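Local coordinates for protein geranyltranstransferase (Marinomonas sp. MED121, PDB 4F62) that probably joins isopentenyl diphosphate to allylic diphosphates, building prenyl chains as farnesyl-diphosphate synthases do, at residues A171-E174 / Q175-H179. Numbering follows the deposited sequence.
Sequences AELE and QMHVH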
ATOM      1  N   ALA A 171      -6.775  29.093  -6.004  1.00 37.02           N
ATOM      2  CA  ALA A 171      -5.588  28.491  -5.392  1.00 39.93           C
ATOM      3  C   ALA A 171      -5.928  27.180  -4.707  1.00 42.54           C
ATOM      4  O   ALA A 171      -5.170  26.205  -4.803  1.00 42.66           O
ATOM      5  CB  ALA A 171      -4.962  29.457  -4.387  1.00 40.56           C
ATOM      6  N   GLU A 172      -7.059  27.158  -3.997  1.00 40.19           N
ATOM      7  CA  GLU A 172      -7.491  25.945  -3.313  1.00 37.88           C
ATOM      8  C   GLU A 172      -7.885  24.864  -4.315  1.00 41.58           C
ATOM      9  O   GLU A 172      -7.576  23.690  -4.118  1.00 41.00           O
ATOM     10  CB  GLU A 172      -8.630  26.257  -2.338  1.00 37.79           C
ATOM     11  CG  GLU A 172      -8.138  26.949  -1.080  1.00 42.74           C
ATOM     12  CD  GLU A 172      -9.262  27.516  -0.239  1.00 52.48           C
ATOM     13  OE1 GLU A 172     -10.269  27.991  -0.815  1.00 51.55           O
ATOM     14  OE2 GLU A 172      -9.132  27.492   1.003  1.00 57.46           O
ATOM     15  N   LEU A 173      -8.554  25.264  -5.396  1.00 40.91           N
ATOM     16  CA  LEU A 173      -8.956  24.311  -6.422  1.00 36.05           C
ATOM     17  C   LEU A 173      -7.726  23.687  -7.069  1.00 36.48           C
ATOM     18  O   LEU A 173      -7.643  22.453  -7.208  1.00 37.79           O
ATOM     19  CB  LEU A 173      -9.839  24.971  -7.489  1.00 40.17           C
ATOM     20  CG  LEU A 173     -10.411  24.015  -8.545  1.00 38.05           C
ATOM     21  CD1 LEU A 173     -11.197  22.913  -7.862  1.00 38.63           C
ATOM     22  CD2 LEU A 173     -11.310  24.777  -9.519  1.00 36.02           C
ATOM     23  N   GLU A 174      -6.765  24.529  -7.446  1.00 37.22           N
ATOM     24  CA  GLU A 174      -5.509  24.027  -7.988  1.00 41.52           C
ATOM     25  C   GLU A 174      -4.814  23.074  -7.010  1.00 43.74           C
ATOM     26  O   GLU A 174      -4.401  21.979  -7.396  1.00 35.07           O
ATOM     27  CB  GLU A 174      -4.539  25.156  -8.371  1.00 42.18           C
ATOM     28  CG  GLU A 174      -3.243  24.578  -8.979  1.00 53.52           C
ATOM     29  CD  GLU A 174      -1.994  25.416  -8.722  1.00 66.50           C
ATOM     30  OE1 GLU A 174      -2.046  26.357  -7.901  1.00 67.49           O
ATOM     31  OE2 GLU A 174      -0.947  25.123  -9.346  1.00 76.82           O
ATOM     32  N   GLN A 175      -4.687  23.483  -5.748  1.00 39.75           N
ATOM     33  CA  GLN A 175      -4.057  22.620  -4.745  1.00 37.69           C
ATOM     34  C   GLN A 175      -4.730  21.244  -4.663  1.00 42.27           C
ATOM     35  O   GLN A 175      -4.060  20.203  -4.582  1.00 38.76           O
ATOM     36  CB  GLN A 175      -4.076  23.283  -3.364  1.00 37.33           C
ATOM     37  CG  GLN A 175      -3.543  22.346  -2.249  1.00 38.64           C
ATOM     38  CD  GLN A 175      -3.372  23.058  -0.922  1.00 47.08           C
ATOM     39  OE1 GLN A 175      -4.352  23.347  -0.228  1.00 50.26           O
ATOM     40  NE2 GLN A 175      -2.124  23.366  -0.570  1.00 51.03           N
ATOM     41  N   MET A 176      -6.059  21.248  -4.692  1.00 37.13           N
ATOM     42  CA  MET A 176      -6.829  20.012  -4.617  1.00 41.79           C
ATOM     43  C   MET A 176      -6.514  19.078  -5.788  1.00 43.48           C
ATOM     44  O   MET A 176      -6.287  17.881  -5.593  1.00 40.90           O
ATOM     45  CB  MET A 176      -8.328  20.328  -4.584  1.00 40.79           C
ATOM     46  CG  MET A 176      -9.205  19.157  -4.217  1.00 44.37           C
ATOM     47  SD  MET A 176      -9.690  18.214  -5.666  1.00 61.23           S
ATOM     48  CE  MET A 176     -11.185  19.156  -6.093  1.00 45.72           C
ATOM     49  N   HIS A 177      -6.509  19.620  -7.003  1.00 37.47           N
ATOM     50  CA  HIS A 177      -6.278  18.794  -8.184  1.00 39.92           C
ATOM     51  C   HIS A 177      -4.848  18.287  -8.258  1.00 35.76           C
ATOM     52  O   HIS A 177      -4.607  17.153  -8.685  1.00 36.25           O
ATOM     53  CB  HIS A 177      -6.646  19.541  -9.473  1.00 34.22           C
ATOM     54  CG  HIS A 177      -8.117  19.670  -9.690  1.00 40.17           C
ATOM     55  ND1 HIS A 177      -8.707  20.805 -10.182  1.00 39.49           N
ATOM     56  CD2 HIS A 177      -9.135  18.790  -9.468  1.00 44.16           C
ATOM     57  CE1 HIS A 177     -10.019  20.635 -10.269  1.00 41.41           C
ATOM     58  NE2 HIS A 177     -10.290  19.407  -9.830  1.00 44.07           N
ATOM     59  N   VAL A 178      -3.904  19.135  -7.868  1.00 36.91           N
ATOM     60  CA  VAL A 178      -2.490  18.766  -7.884  1.00 43.56           C
ATOM     61  C   VAL A 178      -2.227  17.539  -7.004  1.00 40.52           C
ATOM     62  O   VAL A 178      -1.395  16.690  -7.331  1.00 40.84           O
ATOM     63  CB  VAL A 178      -1.615  19.977  -7.494  1.00 53.33           C
ATOM     64  CG1 VAL A 178      -0.202  19.560  -7.184  1.00 57.74           C
ATOM     65  CG2 VAL A 178      -1.621  20.992  -8.629  1.00 58.56           C
ATOM     66  N   HIS A 179      -2.968  17.428  -5.905  1.00 36.10           N
ATOM     67  CA  HIS A 179      -2.864  16.258  -5.031  1.00 39.99           C
ATOM     68  C   HIS A 179      -3.701  15.096  -5.574  1.00 39.98           C
ATOM     69  O   HIS A 179      -3.205  13.975  -5.736  1.00 37.56           O
ATOM     70  CB  HIS A 179      -3.302  16.615  -3.608  1.00 36.59           C
ATOM     71  CG  HIS A 179      -2.305  17.463  -2.865  1.00 38.55           C
ATOM     72  ND1 HIS A 179      -2.173  18.816  -3.076  1.00 39.49           N
ATOM     73  CD2 HIS A 179      -1.385  17.133  -1.929  1.00 39.14           C
ATOM     74  CE1 HIS A 179      -1.222  19.296  -2.289  1.00 43.58           C
ATOM     75  NE2 HIS A 179      -0.727  18.287  -1.582  1.00 47.76           N
TER
HETATM   76  O   HOH W   1      -7.238  22.889  -1.488  1.00 38.47           O
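His177 and Leu173, one helical turn apart, meet side chain to side chain. His177 CB sits 3.8 Å from Leu173 O, which also accepts the His177 N-H, and His177 CG lies equally near that oxygen, at 3.8 Å. CG is anti to the carbonyl carbon (chi1 -74°), which sets the ring back beside the Leu173 side chain. His177 CE1 lies 3.5 Å from Leu173 CD1, the ring set obliquely to that methyl, and His177 NE2, at the tip, is 4.1 Å from the same Leu173 CD1. His177 ND1 is hydrogen-bonded to Tyr249 OH of helix 249-273, a tyrosine on which Leu173 packs too. Histidine suits the place because one flat group offers carbon to a leucine and nitrogen to a phenol; an alanine here would probably leave the Tyr249 hydroxyl without this mate and open a gap beside Leu173. All this belongs to the start of helix 170-194, in the all-helical fold of the polyprenyl synthetases. Leu173 CD1 also approaches Met176 CE at 4.2 Å, the methionine chain being bent at its second and third torsions. On another side Glu174 and Val178 run side by side, Glu174 CG to Val178 CG2 4.0 Å. A water donates to Glu172 O at 2.8 Å and to Gln175 OE1; the extended glutamine side chain carries its amide far enough to take this water. Gln175 O takes both N and ND1 of His179, from opposite faces of its carbonyl plane; the ND1 bond is 2.8 Å, and His179 NE2 is hydrogen-bonded to Tyr27 OH of the second subunit.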